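Local coordinates for gdp-l-fucose synthetase (PDB 6AQZ), which probably uses NADP(H) to make GDP-L-fucose from a GDP-4-keto-6-deoxymannose intermediate, as a member of the NAD-dependent epimerase/dehydratase family, at residues A[79-84]-A[122-127]; A[26-31]-A[71-76]; A[194-199]-A[326-331]. One frame throughout, in Å; residues are numbered along the deposited sequence.

Contact 1: residues A[79-84]-A[122-127]; sequences TYVIHL and KKTISC. With NAP (NADP nicotinamide-adenine-dinucleotide phosphate), chain G.
Strands 80-83 and 123-127 are parallel neighbours in the central sheet of the NADP-binding Rossmann domain, joined through helix 98-118 as a beta-alpha-beta unit. They run almost exactly alongside, at 4° to one another.

Backbone hydrogen bonds zip the pair together. V81 gives its N to K123 O and takes I125 N on its own O at 3.0 Å, each donor in the carbonyl plane; the shortest and straightest bond follows, H83 N to I125 O at 2.7 Å with 169° at the hydrogen. Before the strands begin, K122 N reaches T79 O at 2.9 Å, but this donor sits above the carbonyl plane. CA-H...O contacts fill in between, such as T124 CA to V81 O at 3.3 Å.

The side chains sort onto two faces. Y80, I82, K123 and I125 share one: the edge of the Y80 ring lies against K123, Y80 CD1 being 3.7 Å from K123 CB, and beyond it K123 NZ is hydrogen-bonded to the carbonyl oxygens of M251 and Y254. On the other face, under helix 98-118, V81 and T124 lie side by side, and S126 OG sits in the plane of the H83 ring at its edge, 3.3 Å from H83 CD2. With CG anti to the backbone N (chi1 171°), the imidazole is gripped at both nitrogens, ND1 by T30 OG1 and NE2 by N109 OD1, which fixes its rotation.

Polar contact with the cofactor comes at the C-terminal ends, as expected for this fold: O3D of the nicotinamide ribose makes a weak hydrogen bond to L84 O, at 3.2 Å.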
loop_
_atom_site.group_PDB
_atom_site.type_symbol
_atom_site.label_atom_id
_atom_site.label_comp_id
_atom_site.label_asym_id
_atom_site.label_seq_id
_atom_site.Cartn_x
_atom_site.Cartn_y
_atom_site.Cartn_z
ATOM N N THR A 79 -10.478 -2.286 25.879
ATOM C CA THR A 79 -11.578 -1.508 25.308
ATOM C C THR A 79 -11.096 -0.366 24.423
ATOM O O THR A 79 -11.886 0.163 23.636
ATOM C CB THR A 79 -12.495 -0.923 26.405
ATOM O OG1 THR A 79 -11.730 -0.185 27.367
ATOM C CG2 THR A 79 -13.277 -2.021 27.111
ATOM N N TYR A 80 -9.845 0.057 24.577
ATOM C CA TYR A 80 -9.257 1.094 23.749
ATOM C C TYR A 80 -7.847 0.670 23.394
ATOM O O TYR A 80 -7.200 -0.061 24.143
ATOM C CB TYR A 80 -9.268 2.455 24.452
ATOM C CG TYR A 80 -10.683 2.980 24.627
ATOM C CD1 TYR A 80 -11.327 3.645 23.593
ATOM C CD2 TYR A 80 -11.403 2.751 25.806
ATOM C CE1 TYR A 80 -12.644 4.099 23.736
ATOM C CE2 TYR A 80 -12.721 3.200 25.957
ATOM C CZ TYR A 80 -13.329 3.872 24.925
ATOM O OH TYR A 80 -14.625 4.333 25.067
ATOM N N VAL A 81 -7.394 1.090 22.221
ATOM C CA VAL A 81 -6.050 0.796 21.760
ATOM C C VAL A 81 -5.445 2.084 21.213
ATOM O O VAL A 81 -6.065 2.771 20.391
ATOM C CB VAL A 81 -6.051 -0.332 20.707
ATOM C CG1 VAL A 81 -4.692 -0.439 19.990
ATOM C CG2 VAL A 81 -6.369 -1.638 21.375
ATOM N N ILE A 82 -4.249 2.421 21.688
ATOM C CA ILE A 82 -3.436 3.468 21.084
ATOM C C ILE A 82 -2.272 2.758 20.409
ATOM O O ILE A 82 -1.430 2.159 21.086
ATOM C CB ILE A 82 -2.936 4.493 22.106
ATOM C CG1 ILE A 82 -4.108 5.141 22.843
ATOM C CG2 ILE A 82 -2.096 5.564 21.400
ATOM C CD1 ILE A 82 -3.659 6.185 23.834
ATOM N N HIS A 83 -2.231 2.806 19.077
ATOM C CA HIS A 83 -1.278 2.034 18.276
ATOM C C HIS A 83 -0.135 2.960 17.865
ATOM O O HIS A 83 -0.248 3.703 16.891
ATOM C CB HIS A 83 -1.989 1.427 17.068
ATOM C CG HIS A 83 -1.073 0.798 16.068
ATOM N ND1 HIS A 83 0.032 0.053 16.433
ATOM C CD2 HIS A 83 -1.124 0.762 14.715
ATOM C CE1 HIS A 83 0.639 -0.386 15.346
ATOM N NE2 HIS A 83 -0.050 0.020 14.291
ATOM N N LEU A 84 0.962 2.938 18.638
ATOM C CA LEU A 84 2.135 3.745 18.338
ATOM C C LEU A 84 3.303 2.928 17.797
ATOM O O LEU A 84 4.238 3.507 17.243
ATOM C CB LEU A 84 2.598 4.506 19.596
ATOM C CG LEU A 84 1.545 5.363 20.337
ATOM C CD1 LEU A 84 2.161 5.971 21.601
ATOM C CD2 LEU A 84 0.915 6.455 19.509
ATOM N N LYS A 122 -13.317 -0.556 21.265
ATOM C CA LYS A 122 -14.290 0.483 20.936
ATOM C C LYS A 122 -13.677 1.521 20.007
ATOM O O LYS A 122 -14.255 1.846 18.962
ATOM C CB LYS A 122 -14.835 1.152 22.206
ATOM C CG LYS A 122 -15.619 0.253 23.161
ATOM C CD LYS A 122 -16.078 1.052 24.391
ATOM C CE LYS A 122 -17.142 0.343 25.224
ATOM N NZ LYS A 122 -16.647 -0.901 25.876
ATOM N N LYS A 123 -12.474 1.995 20.331
ATOM C CA LYS A 123 -11.804 3.008 19.526
ATOM C C LYS A 123 -10.306 2.707 19.477
ATOM O O LYS A 123 -9.704 2.347 20.489
ATOM C CB LYS A 123 -12.038 4.417 20.070
ATOM C CG LYS A 123 -11.621 5.510 19.108
ATOM C CD LYS A 123 -11.552 6.880 19.771
ATOM C CE LYS A 123 -12.904 7.528 19.870
ATOM N NZ LYS A 123 -12.803 8.974 20.264
ATOM N N THR A 124 -9.728 2.809 18.283
ATOM C CA THR A 124 -8.312 2.563 18.044
ATOM C C THR A 124 -7.728 3.798 17.376
ATOM O O THR A 124 -8.301 4.309 16.412
ATOM C CB THR A 124 -8.113 1.303 17.178
ATOM O OG1 THR A 124 -8.512 0.161 17.936
ATOM C CG2 THR A 124 -6.653 1.130 16.703
ATOM N N ILE A 125 -6.632 4.313 17.922
ATOM C CA ILE A 125 -5.973 5.474 17.347
ATOM C C ILE A 125 -4.582 5.048 16.945
ATOM O O ILE A 125 -3.784 4.642 17.798
ATOM C CB ILE A 125 -5.910 6.654 18.318
ATOM C CG1 ILE A 125 -7.304 7.015 18.760
ATOM C CG2 ILE A 125 -5.332 7.863 17.611
ATOM C CD1 ILE A 125 -7.318 8.231 19.599
ATOM N N SER A 126 -4.291 5.143 15.658
ATOM C CA SER A 126 -2.995 4.789 15.119
ATOM C C SER A 126 -2.263 6.073 14.771
ATOM O O SER A 126 -2.835 7.164 14.795
ATOM C CB SER A 126 -3.161 3.885 13.899
ATOM O OG SER A 126 -3.761 2.663 14.284
ATOM N N CYS A 127 -1.008 5.936 14.392
ATOM C CA CYS A 127 -0.142 7.091 14.249
ATOM C C CYS A 127 0.477 7.109 12.856
ATOM O O CYS A 127 1.095 6.128 12.443
ATOM C CB CYS A 127 0.923 7.058 15.353
ATOM S SG CYS A 127 1.741 8.574 15.561
HETATM P PA NAP G . 10.247 5.122 19.056
HETATM O O1A NAP G . 11.294 4.614 18.111
HETATM O O2A NAP G . 10.570 6.143 20.114
HETATM O O5B NAP G . 9.488 3.873 19.828
HETATM C C5B NAP G . 8.850 3.121 18.856
HETATM C C4B NAP G . 8.080 2.000 19.606
HETATM O O4B NAP G . 7.736 0.912 18.710
HETATM C C3B NAP G . 8.918 1.419 20.817
HETATM O O3B NAP G . 8.063 1.125 21.889
HETATM C C2B NAP G . 9.367 0.062 20.257
HETATM O O2B NAP G . 9.456 -0.904 21.173
HETATM C C1B NAP G . 8.056 -0.274 19.425
HETATM N N9A NAP G . 8.279 -1.360 18.478
HETATM C C8A NAP G . 9.044 -1.330 17.330
HETATM N N7A NAP G . 9.044 -2.504 16.659
HETATM C C5A NAP G . 8.245 -3.333 17.430
HETATM C C6A NAP G . 7.870 -4.663 17.262
HETATM N N6A NAP G . 8.313 -5.383 16.152
HETATM N N1A NAP G . 7.045 -5.276 18.145
HETATM C C2A NAP G . 6.650 -4.489 19.190
HETATM N N3A NAP G . 6.936 -3.204 19.491
HETATM C C4A NAP G . 7.748 -2.638 18.567
HETATM O O3 NAP G . 9.161 5.731 17.945
HETATM P PN NAP G . 8.360 7.005 18.465
HETATM O O1N NAP G . 7.650 6.789 19.747
HETATM O O2N NAP G . 9.025 8.315 18.107
HETATM O O5D NAP G . 7.013 7.092 17.352
HETATM C C5D NAP G . 6.034 6.168 17.618
HETATM C C4D NAP G . 4.951 6.488 16.613
HETATM O O4D NAP G . 4.965 7.909 16.393
HETATM C C3D NAP G . 5.358 5.812 15.217
HETATM O O3D NAP G . 4.230 5.269 14.623
HETATM C C2D NAP G . 5.927 6.999 14.410
HETATM O O2D NAP G . 5.663 6.944 13.062
HETATM C C1D NAP G . 5.091 8.172 15.000
HETATM N N1N NAP G . 5.764 9.475 14.728
HETATM C C2N NAP G . 6.915 9.877 15.409
HETATM C C3N NAP G . 7.526 11.075 15.101
HETATM C C7N NAP G . 8.768 11.484 15.832
HETATM O O7N NAP G . 9.415 12.504 15.540
HETATM N N7N NAP G . 9.232 10.688 16.885
HETATM C C4N NAP G . 7.012 11.981 14.048
HETATM C C5N NAP G . 5.789 11.462 13.364
HETATM C C6N NAP G . 5.229 10.299 13.705
HETATM P P2B NAP G . 11.097 -1.105 22.015
HETATM O O1X NAP G . 11.127 0.172 22.797
HETATM O O2X NAP G . 10.824 -2.391 22.800
HETATM O O3X NAP G . 11.993 -1.203 20.816
#

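Contact 2: residues A[26-31]-A[71-76]; sequences VILVTG and QPFEKY. With NAP (NADP nicotinamide-adenine-dinucleotide phosphate), chain G.
Strand 26-30 and the last turns of helix 66-76 run nearly antiparallel, at 164°, with their axes 10.2 Å apart at closest approach, and the backbones come nearest where V26 faces Y76. This is helix-on-sheet packing in a Rossmann fold: helix 66-76 links strand 52-55 to strand 80-83, and because those two strands flank strand 26-30 on either side, the crossover has to pass over it. Only apolar surfaces and one carbonyl meet here, and the strand presents alternate residues, V26 and L28, to the helix.

L28 does most of the work. Its CG, anti to the backbone N (chi1 -161°), carries the branch toward the helix, and chi2 (59°) turns the two methyls to different residues. CD2 sits over one face of the F73 ring, 3.8 Å from the ring centroid and displaced toward the rim, a CH-pi contact; the same methyl also grazes the P72 ring, CD2 to CB being 4.4 Å. CD1 turns the other way and meets Y76 CD2 at 4.1 Å, the two side chains crossing at about a right angle. F73 continues past L28 to V81 of the next strand and to C115 and C116 of helix 98-118, so its ring is wedged between a strand and a second helix.

At the start of the strand, V26 CG1 packs on Y76 CB at 3.9 Å and lies 3.3 Å from Y76 O, while the Y76 side chain reaches on to K52 and V54. The K75 chain lies over one face of the Y76 ring, CG above its centre. At the far end of the strand the backbone turns at G31 toward the cofactor, where G31 CA comes within 3.2 Å of the adenosine ribose oxygen O3B of NADP.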
loop_
_atom_site.group_PDB
_atom_site.type_symbol
_atom_site.label_atom_id
_atom_site.label_comp_id
_atom_site.label_asym_id
_atom_site.label_seq_id
_atom_site.Cartn_x
_atom_site.Cartn_y
_atom_site.Cartn_z
ATOM N N VAL A 26 -9.661 -1.042 29.766
ATOM C CA VAL A 26 -8.306 -1.513 29.553
ATOM C C VAL A 26 -7.829 -0.800 28.305
ATOM O O VAL A 26 -8.465 -0.911 27.252
ATOM C CB VAL A 26 -8.258 -3.041 29.362
ATOM C CG1 VAL A 26 -6.834 -3.534 29.269
ATOM C CG2 VAL A 26 -9.028 -3.764 30.456
ATOM N N ILE A 27 -6.730 -0.063 28.416
ATOM C CA ILE A 27 -6.201 0.692 27.291
ATOM C C ILE A 27 -4.851 0.097 26.938
ATOM O O ILE A 27 -3.903 0.200 27.724
ATOM C CB ILE A 27 -6.059 2.191 27.584
ATOM C CG1 ILE A 27 -7.379 2.808 28.052
ATOM C CG2 ILE A 27 -5.549 2.908 26.336
ATOM C CD1 ILE A 27 -7.597 2.753 29.603
ATOM N N LEU A 28 -4.753 -0.472 25.737
ATOM C CA LEU A 28 -3.532 -1.094 25.240
ATOM C C LEU A 28 -2.762 -0.093 24.389
ATOM O O LEU A 28 -3.315 0.476 23.443
ATOM C CB LEU A 28 -3.879 -2.336 24.422
ATOM C CG LEU A 28 -2.801 -3.386 24.160
ATOM C CD1 LEU A 28 -2.230 -3.957 25.451
ATOM C CD2 LEU A 28 -3.357 -4.494 23.240
ATOM N N VAL A 29 -1.493 0.132 24.730
ATOM C CA VAL A 29 -0.646 1.081 24.009
ATOM C C VAL A 29 0.490 0.266 23.391
ATOM O O VAL A 29 1.431 -0.138 24.091
ATOM C CB VAL A 29 -0.101 2.197 24.913
ATOM C CG1 VAL A 29 0.748 3.197 24.111
ATOM C CG2 VAL A 29 -1.227 2.936 25.623
ATOM N N THR A 30 0.416 0.015 22.080
ATOM C CA THR A 30 1.567 -0.573 21.409
ATOM C C THR A 30 2.615 0.506 21.229
ATOM O O THR A 30 2.289 1.693 21.100
ATOM C CB THR A 30 1.207 -1.170 20.041
ATOM O OG1 THR A 30 1.119 -0.121 19.065
ATOM C CG2 THR A 30 -0.115 -1.965 20.106
ATOM N N GLY A 31 3.881 0.091 21.207
ATOM C CA GLY A 31 4.957 1.071 21.157
ATOM C C GLY A 31 4.950 2.025 22.335
ATOM O O GLY A 31 5.357 3.187 22.203
ATOM N N GLN A 71 -1.475 -12.285 21.609
ATOM C CA GLN A 71 -1.273 -12.654 23.010
ATOM C C GLN A 71 -1.659 -11.551 23.996
ATOM O O GLN A 71 -2.385 -11.851 24.959
ATOM C CB GLN A 71 0.176 -13.129 23.194
ATOM C CG GLN A 71 0.524 -13.656 24.580
ATOM C CD GLN A 71 0.975 -12.566 25.545
ATOM O OE1 GLN A 71 1.466 -11.507 25.131
ATOM N NE2 GLN A 71 0.805 -12.823 26.844
ATOM N N PRO A 72 -1.268 -10.285 23.816
ATOM C CA PRO A 72 -1.778 -9.238 24.726
ATOM C C PRO A 72 -3.276 -8.983 24.609
ATOM O O PRO A 72 -3.900 -8.616 25.611
ATOM C CB PRO A 72 -0.982 -7.993 24.314
ATOM C CG PRO A 72 -0.518 -8.286 22.904
ATOM C CD PRO A 72 -0.244 -9.760 22.895
ATOM N N PHE A 73 -3.879 -9.155 23.425
ATOM C CA PHE A 73 -5.321 -8.947 23.316
ATOM C C PHE A 73 -6.089 -10.025 24.069
ATOM O O PHE A 73 -7.019 -9.715 24.821
ATOM C CB PHE A 73 -5.751 -8.911 21.851
ATOM C CG PHE A 73 -5.404 -7.627 21.151
ATOM C CD1 PHE A 73 -4.108 -7.397 20.696
ATOM C CD2 PHE A 73 -6.370 -6.650 20.937
ATOM C CE1 PHE A 73 -3.773 -6.216 20.042
ATOM C CE2 PHE A 73 -6.056 -5.465 20.277
ATOM C CZ PHE A 73 -4.750 -5.246 19.830
ATOM N N GLU A 74 -5.695 -11.290 23.918
ATOM C CA GLU A 74 -6.352 -12.337 24.690
ATOM C C GLU A 74 -6.133 -12.110 26.176
ATOM O O GLU A 74 -7.041 -12.336 26.981
ATOM C CB GLU A 74 -5.841 -13.725 24.286
ATOM C CG GLU A 74 -6.043 -14.066 22.813
ATOM C CD GLU A 74 -5.695 -15.509 22.453
ATOM O OE1 GLU A 74 -5.592 -16.347 23.369
ATOM O OE2 GLU A 74 -5.528 -15.808 21.247
ATOM N N LYS A 75 -4.949 -11.609 26.552
ATOM C CA LYS A 75 -4.602 -11.468 27.964
ATOM C C LYS A 75 -5.303 -10.285 28.618
ATOM O O LYS A 75 -5.863 -10.420 29.710
ATOM C CB LYS A 75 -3.087 -11.336 28.120
ATOM C CG LYS A 75 -2.619 -11.072 29.551
ATOM C CD LYS A 75 -1.332 -11.824 29.838
ATOM C CE LYS A 75 -0.781 -11.529 31.229
ATOM N NZ LYS A 75 0.097 -10.326 31.212
ATOM N N TYR A 76 -5.268 -9.115 27.980
ATOM C CA TYR A 76 -5.761 -7.883 28.588
ATOM C C TYR A 76 -7.165 -7.487 28.144
ATOM O O TYR A 76 -7.809 -6.698 28.846
ATOM C CB TYR A 76 -4.797 -6.717 28.293
ATOM C CG TYR A 76 -3.398 -6.934 28.847
ATOM C CD1 TYR A 76 -3.160 -6.893 30.216
ATOM C CD2 TYR A 76 -2.322 -7.193 28.005
ATOM C CE1 TYR A 76 -1.894 -7.108 30.740
ATOM C CE2 TYR A 76 -1.050 -7.406 28.517
ATOM C CZ TYR A 76 -0.844 -7.363 29.892
ATOM O OH TYR A 76 0.411 -7.567 30.418
HETATM P PA NAP G . 10.247 5.122 19.056
HETATM O O1A NAP G . 11.294 4.614 18.111
HETATM O O2A NAP G . 10.570 6.143 20.114
HETATM O O5B NAP G . 9.488 3.873 19.828
HETATM C C5B NAP G . 8.850 3.121 18.856
HETATM C C4B NAP G . 8.080 2.000 19.606
HETATM O O4B NAP G . 7.736 0.912 18.710
HETATM C C3B NAP G . 8.918 1.419 20.817
HETATM O O3B NAP G . 8.063 1.125 21.889
HETATM C C2B NAP G . 9.367 0.062 20.257
HETATM O O2B NAP G . 9.456 -0.904 21.173
HETATM C C1B NAP G . 8.056 -0.274 19.425
HETATM N N9A NAP G . 8.279 -1.360 18.478
HETATM C C8A NAP G . 9.044 -1.330 17.330
HETATM N N7A NAP G . 9.044 -2.504 16.659
HETATM C C5A NAP G . 8.245 -3.333 17.430
HETATM C C6A NAP G . 7.870 -4.663 17.262
HETATM N N6A NAP G . 8.313 -5.383 16.152
HETATM N N1A NAP G . 7.045 -5.276 18.145
HETATM C C2A NAP G . 6.650 -4.489 19.190
HETATM N N3A NAP G . 6.936 -3.204 19.491
HETATM C C4A NAP G . 7.748 -2.638 18.567
HETATM O O3 NAP G . 9.161 5.731 17.945
HETATM P PN NAP G . 8.360 7.005 18.465
HETATM O O1N NAP G . 7.650 6.789 19.747
HETATM O O2N NAP G . 9.025 8.315 18.107
HETATM O O5D NAP G . 7.013 7.092 17.352
HETATM C C5D NAP G . 6.034 6.168 17.618
HETATM C C4D NAP G . 4.951 6.488 16.613
HETATM O O4D NAP G . 4.965 7.909 16.393
HETATM C C3D NAP G . 5.358 5.812 15.217
HETATM O O3D NAP G . 4.230 5.269 14.623
HETATM C C2D NAP G . 5.927 6.999 14.410
HETATM O O2D NAP G . 5.663 6.944 13.062
HETATM C C1D NAP G . 5.091 8.172 15.000
HETATM N N1N NAP G . 5.764 9.475 14.728
HETATM C C2N NAP G . 6.915 9.877 15.409
HETATM C C3N NAP G . 7.526 11.075 15.101
HETATM C C7N NAP G . 8.768 11.484 15.832
HETATM O O7N NAP G . 9.415 12.504 15.540
HETATM N N7N NAP G . 9.232 10.688 16.885
HETATM C C4N NAP G . 7.012 11.981 14.048
HETATM C C5N NAP G . 5.789 11.462 13.364
HETATM C C6N NAP G . 5.229 10.299 13.705
HETATM P P2B NAP G . 11.097 -1.105 22.015
HETATM O O1X NAP G . 11.127 0.172 22.797
HETATM O O2X NAP G . 10.824 -2.391 22.800
HETATM O O3X NAP G . 11.993 -1.203 20.816
#

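Contact 3: residues A[194-199]-A[326-331]; sequences FGPHDN and KETVQW
W331 leaves its helix with CG anti to the backbone N (chi1 179°), which throws the indole out toward the 194-199 loop; H197 has CG beside its own backbone N (chi1 -61°), and this folds the imidazole back to meet it. P196 comes down on the indole with its CB corner, the pyrrolidine ring tilted to the indole plane. Its CB sits 3.4 Å from the centroid of the five-membered ring of W331, almost on the ring normal, a close CH-pi contact. Over the same face, toward the six-membered ring, comes the backbone N of H197, 3.4 Å from W331 CH2. The H197 ring itself is met by the edge of the indole: W331 CZ2 stands over the centre of the imidazole, 3.7 Å from ND1, in an edge-to-face pair with planes at 53°.

G195 to D198 form a type II beta turn, with P196 and H197 at its corners, directly after strand 184-194 of the Rossmann sheet; the helix, 321-335, is the last of the chain. The contact therefore joins the nucleotide-binding domain to the C-terminal region, near the cofactor: the H197 side chain is about 7 Å from NADP, and H197 O is hydrogen-bonded to R340, which also bonds NADP.

One turn earlier on the helix, T328 points at the start of the loop. Its hydroxyl is spent within the helix on A324 O, so OG1 meets G195 CA, at 3.5 Å, as a packing neighbour. T328 CG2 presses on the same glycine, 3.6 Å from G195 C, and OG1 also lies 3.9 Å from F194 CD2.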
loop_
_atom_site.group_PDB
_atom_site.type_symbol
_atom_site.label_atom_id
_atom_site.label_comp_id
_atom_site.label_asym_id
_atom_site.label_seq_id
_atom_site.Cartn_x
_atom_site.Cartn_y
_atom_site.Cartn_z
ATOM N N PHE A 194 9.782 15.756 20.040
ATOM C CA PHE A 194 11.003 15.690 20.841
ATOM C C PHE A 194 10.639 15.532 22.307
ATOM O O PHE A 194 9.522 15.845 22.739
ATOM C CB PHE A 194 11.892 16.933 20.649
ATOM C CG PHE A 194 11.280 18.202 21.178
ATOM C CD1 PHE A 194 10.309 18.883 20.436
ATOM C CD2 PHE A 194 11.636 18.694 22.446
ATOM C CE1 PHE A 194 9.739 20.047 20.928
ATOM C CE2 PHE A 194 11.055 19.851 22.955
ATOM C CZ PHE A 194 10.115 20.533 22.189
ATOM N N GLY A 195 11.599 15.044 23.077
ATOM C CA GLY A 195 11.394 14.929 24.494
ATOM C C GLY A 195 12.120 13.769 25.127
ATOM O O GLY A 195 12.978 13.111 24.516
ATOM N N PRO A 196 11.778 13.499 26.381
ATOM C CA PRO A 196 12.460 12.431 27.111
ATOM C C PRO A 196 12.171 11.070 26.499
ATOM O O PRO A 196 11.153 10.861 25.840
ATOM C CB PRO A 196 11.907 12.551 28.544
ATOM C CG PRO A 196 10.749 13.422 28.476
ATOM C CD PRO A 196 10.902 14.299 27.249
ATOM N N HIS A 197 13.110 10.147 26.713
ATOM C CA HIS A 197 13.061 8.774 26.213
ATOM C C HIS A 197 13.143 8.687 24.693
ATOM O O HIS A 197 12.825 7.646 24.123
ATOM C CB HIS A 197 11.812 8.053 26.715
ATOM C CG HIS A 197 11.749 7.945 28.204
ATOM N ND1 HIS A 197 12.449 6.991 28.909
ATOM C CD2 HIS A 197 11.066 8.671 29.122
ATOM C CE1 HIS A 197 12.195 7.130 30.199
ATOM N NE2 HIS A 197 11.358 8.140 30.354
ATOM N N ASP A 198 13.627 9.747 24.050
ATOM C CA ASP A 198 13.893 9.791 22.623
ATOM C C ASP A 198 15.086 8.908 22.281
ATOM O O ASP A 198 15.687 8.266 23.144
ATOM C CB ASP A 198 14.155 11.229 22.195
ATOM C CG ASP A 198 13.747 11.501 20.759
ATOM O OD1 ASP A 198 13.663 10.539 19.968
ATOM O OD2 ASP A 198 13.543 12.692 20.433
ATOM N N ASN A 199 15.402 8.836 20.992
ATOM C CA ASN A 199 16.603 8.164 20.508
ATOM C C ASN A 199 17.653 9.235 20.233
ATOM O O ASN A 199 17.531 9.992 19.267
ATOM C CB ASN A 199 16.313 7.337 19.258
ATOM C CG ASN A 199 17.537 6.601 18.766
ATOM O OD1 ASN A 199 18.623 6.705 19.353
ATOM N ND2 ASN A 199 17.374 5.828 17.713
ATOM N N LYS A 326 14.270 22.852 27.930
ATOM C CA LYS A 326 14.956 22.753 29.221
ATOM C C LYS A 326 14.521 21.499 29.974
ATOM O O LYS A 326 15.346 20.832 30.617
ATOM C CB LYS A 326 14.708 24.011 30.064
ATOM N N GLU A 327 13.224 21.162 29.904
ATOM C CA GLU A 327 12.736 19.945 30.550
ATOM C C GLU A 327 13.363 18.705 29.919
ATOM O O GLU A 327 13.725 17.753 30.618
ATOM C CB GLU A 327 11.204 19.872 30.478
ATOM C CG GLU A 327 10.488 20.799 31.467
ATOM C CD GLU A 327 8.955 20.741 31.424
ATOM O OE1 GLU A 327 8.355 19.899 30.696
ATOM O OE2 GLU A 327 8.343 21.570 32.142
ATOM N N THR A 328 13.523 18.705 28.601
ATOM C CA THR A 328 14.139 17.551 27.958
ATOM C C THR A 328 15.628 17.449 28.305
ATOM O O THR A 328 16.119 16.363 28.643
ATOM C CB THR A 328 13.924 17.632 26.444
ATOM O OG1 THR A 328 12.516 17.747 26.174
ATOM C CG2 THR A 328 14.474 16.383 25.756
ATOM N N VAL A 329 16.350 18.575 28.253
ATOM C CA VAL A 329 17.771 18.575 28.595
ATOM C C VAL A 329 17.975 18.125 30.036
ATOM O O VAL A 329 18.850 17.299 30.320
ATOM C CB VAL A 329 18.391 19.964 28.340
ATOM C CG1 VAL A 329 19.770 20.048 28.968
ATOM C CG2 VAL A 329 18.486 20.259 26.862
ATOM N N GLN A 330 17.158 18.636 30.965
ATOM C CA GLN A 330 17.288 18.216 32.362
ATOM C C GLN A 330 17.040 16.720 32.495
ATOM O O GLN A 330 17.742 16.036 33.246
ATOM C CB GLN A 330 16.340 19.004 33.270
ATOM N N TRP A 331 16.047 16.195 31.768
ATOM C CA TRP A 331 15.835 14.749 31.757
ATOM C C TRP A 331 17.066 14.033 31.226
ATOM O O TRP A 331 17.469 12.989 31.751
ATOM C CB TRP A 331 14.603 14.377 30.909
ATOM C CG TRP A 331 14.405 12.884 30.883
ATOM C CD1 TRP A 331 13.638 12.143 31.729
ATOM C CD2 TRP A 331 15.031 11.952 29.989
ATOM N NE1 TRP A 331 13.753 10.810 31.425
ATOM C CE2 TRP A 331 14.602 10.667 30.360
ATOM C CE3 TRP A 331 15.911 12.082 28.918
ATOM C CZ2 TRP A 331 15.017 9.521 29.688
ATOM C CZ3 TRP A 331 16.341 10.945 28.274
ATOM C CH2 TRP A 331 15.888 9.684 28.648
#

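Overall arrangement
From the N terminus, contact 2 comes first: the chain leaves strand 26-30, makes strand 52-55 and returns with helix 66-76 to cover its starting strand. A few residues on, contact 1 opens at 79-84 and closes at 122-127, with helix 98-118 as the crossover between the two neighbouring strands. Contacts 1 and 2 meet directly, since strands 26-30 and 80-83 lie side by side in one sheet, and both touch NADP. Contact 3 follows separately, closing a much longer loop from 194-199 to 326-331 and tying the end of strand 184-194 to the C-terminal helix. The three are in series, none nested or crossed; contacts 1 and 3 lie on opposite sides of the chain's centre.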